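Local coordinates for protein alpha-1,2-mannosidase (Bacteroides thetaiotaomicron, PDB 2WW2) that belongs to glycoside hydrolase family 92 and acts as a calcium-dependent, inverting alpha-mannosidase of a human gut symbiont, at residues F188-I193 with F221-A225. Residue numbers count along the deposited sequence, not the author numbering.
Sequences FSHPVI and FDVPA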
loop_
_atom_site.group_PDB
_atom_site.type_symbol
_atom_site.label_atom_id
_atom_site.label_comp_id
_atom_site.label_asym_id
_atom_site.label_seq_id
_atom_site.Cartn_x
_atom_site.Cartn_y
_atom_site.Cartn_z
ATOM N N PHE A 188 55.051 -18.998 3.510
ATOM C CA PHE A 188 54.787 -19.030 4.946
ATOM C C PHE A 188 56.092 -18.749 5.687
ATOM O O PHE A 188 57.178 -19.179 5.258
ATOM C CB PHE A 188 54.197 -20.392 5.358
ATOM C CG PHE A 188 52.876 -20.704 4.682
ATOM C CD1 PHE A 188 51.675 -20.426 5.315
ATOM C CD2 PHE A 188 52.839 -21.224 3.400
ATOM C CE1 PHE A 188 50.454 -20.687 4.691
ATOM C CE2 PHE A 188 51.620 -21.488 2.765
ATOM C CZ PHE A 188 50.430 -21.226 3.413
ATOM N N SER A 189 55.993 -18.045 6.806
ATOM C CA SER A 189 57.184 -17.628 7.524
ATOM C C SER A 189 57.831 -18.760 8.320
ATOM O O SER A 189 59.016 -18.695 8.647
ATOM C CB SER A 189 56.835 -16.466 8.465
ATOM O OG SER A 189 55.834 -16.866 9.391
ATOM N N HIS A 190 57.061 -19.790 8.644
ATOM C CA HIS A 190 57.535 -20.835 9.549
ATOM C C HIS A 190 57.558 -22.188 8.844
ATOM O O HIS A 190 56.851 -22.382 7.854
ATOM C CB HIS A 190 56.636 -20.887 10.788
ATOM C CG HIS A 190 56.926 -19.807 11.784
ATOM N ND1 HIS A 190 56.523 -18.499 11.607
ATOM C CD2 HIS A 190 57.573 -19.844 12.976
ATOM C CE1 HIS A 190 56.924 -17.774 12.638
ATOM N NE2 HIS A 190 57.559 -18.569 13.486
ATOM N N PRO A 191 58.383 -23.124 9.345
ATOM C CA PRO A 191 58.506 -24.450 8.743
ATOM C C PRO A 191 57.179 -25.184 8.654
ATOM O O PRO A 191 56.381 -25.168 9.606
ATOM C CB PRO A 191 59.403 -25.204 9.726
ATOM C CG PRO A 191 60.203 -24.126 10.412
ATOM C CD PRO A 191 59.310 -22.932 10.482
ATOM N N VAL A 192 56.978 -25.842 7.521
ATOM C CA VAL A 192 55.810 -26.657 7.276
ATOM C C VAL A 192 56.103 -28.066 7.780
ATOM O O VAL A 192 56.861 -28.801 7.160
ATOM C CB VAL A 192 55.492 -26.693 5.772
ATOM C CG1 VAL A 192 54.322 -27.638 5.483
ATOM C CG2 VAL A 192 55.197 -25.279 5.255
ATOM N N ILE A 193 55.507 -28.438 8.903
ATOM C CA ILE A 193 55.800 -29.711 9.563
ATOM C C ILE A 193 55.106 -30.889 8.893
ATOM O O ILE A 193 55.719 -31.947 8.711
ATOM C CB ILE A 193 55.373 -29.669 11.039
ATOM C CG1 ILE A 193 55.976 -28.439 11.714
ATOM C CG2 ILE A 193 55.797 -30.948 11.767
ATOM C CD1 ILE A 193 57.462 -28.280 11.498
ATOM N N PHE A 221 51.695 -26.358 11.139
ATOM C CA PHE A 221 52.837 -25.612 11.670
ATOM C C PHE A 221 53.144 -25.932 13.126
ATOM O O PHE A 221 52.407 -26.661 13.784
ATOM C CB PHE A 221 52.630 -24.095 11.493
ATOM C CG PHE A 221 52.426 -23.693 10.063
ATOM C CD1 PHE A 221 53.513 -23.436 9.241
ATOM C CD2 PHE A 221 51.149 -23.641 9.523
ATOM C CE1 PHE A 221 53.323 -23.092 7.907
ATOM C CE2 PHE A 221 50.946 -23.307 8.201
ATOM C CZ PHE A 221 52.023 -23.025 7.386
ATOM N N ASP A 222 54.252 -25.386 13.608
ATOM C CA ASP A 222 54.612 -25.508 15.012
ATOM C C ASP A 222 55.192 -24.176 15.450
ATOM O O ASP A 222 56.317 -24.109 15.956
ATOM C CB ASP A 222 55.633 -26.622 15.220
ATOM C CG ASP A 222 55.809 -26.969 16.673
ATOM O OD1 ASP A 222 54.928 -26.602 17.482
ATOM O OD2 ASP A 222 56.822 -27.609 17.009
ATOM N N VAL A 223 54.428 -23.113 15.228
ATOM C CA VAL A 223 54.845 -21.772 15.614
ATOM C C VAL A 223 55.022 -21.715 17.131
ATOM O O VAL A 223 54.119 -22.105 17.873
ATOM C CB VAL A 223 53.797 -20.720 15.193
ATOM C CG1 VAL A 223 54.282 -19.304 15.584
ATOM C CG2 VAL A 223 53.508 -20.808 13.679
ATOM N N PRO A 224 56.181 -21.226 17.608
ATOM C CA PRO A 224 56.341 -21.195 19.070
ATOM C C PRO A 224 55.434 -20.165 19.746
ATOM O O PRO A 224 55.071 -19.152 19.142
ATOM C CB PRO A 224 57.829 -20.822 19.276
ATOM C CG PRO A 224 58.488 -20.882 17.895
ATOM C CD PRO A 224 57.372 -20.751 16.876
ATOM N N ALA A 225 55.059 -20.416 20.993
ATOM C CA ALA A 225 54.267 -19.439 21.736
ATOM C C ALA A 225 54.892 -18.048 21.649
ATOM O O ALA A 225 56.115 -17.902 21.710
ATOM C CB ALA A 225 54.126 -19.867 23.194
HETATM O O HOH W 1 56.314 -24.193 12.057
#
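The ring of F221 packs against the loop 188-193, meeting F188, V192 and the carbonyls of H190 and P191, at one end of the antiparallel beta-sandwich of the N-terminal domain of this family 92 enzyme. The principle illustrated is how two connections pack together where the strands end, with no direct hydrogen bond between residues 188-193 and 221-225. The loop 188-193 joins strand 182-188 to strand 194-198, while 221-225 leads from strand 216-221 toward strand 229-236. F188 CD1 lies 3.3 Å from F221 CZ; the rings meet obliquely, with planes at 37° and centroids 5.3 Å apart, and V145, on strand 143-148, touches both. V192 CG2 adds an apolar contact 3.9 Å from F221 CE1. The carbonyl H190 O approaches the edge of the F221 ring, 3.6 Å from F221 CE1, where the ring hydrogens make a mildly positive rim.

Farther out, H190 reaches across to the second loop. V223 CG1 sits over one face of the H190 imidazole, 4.2 Å from its centroid, in a CH-pi contact. The ring is held at both nitrogens: H190 ND1 is hydrogen-bonded to S189 OG at 2.8 Å, and H190 NE2 to E227, farther along the second loop. Between the two segments themselves, a water bridges the backbones: it donates to P191 O at 2.6 Å and accepts from D222 N at 2.8 Å.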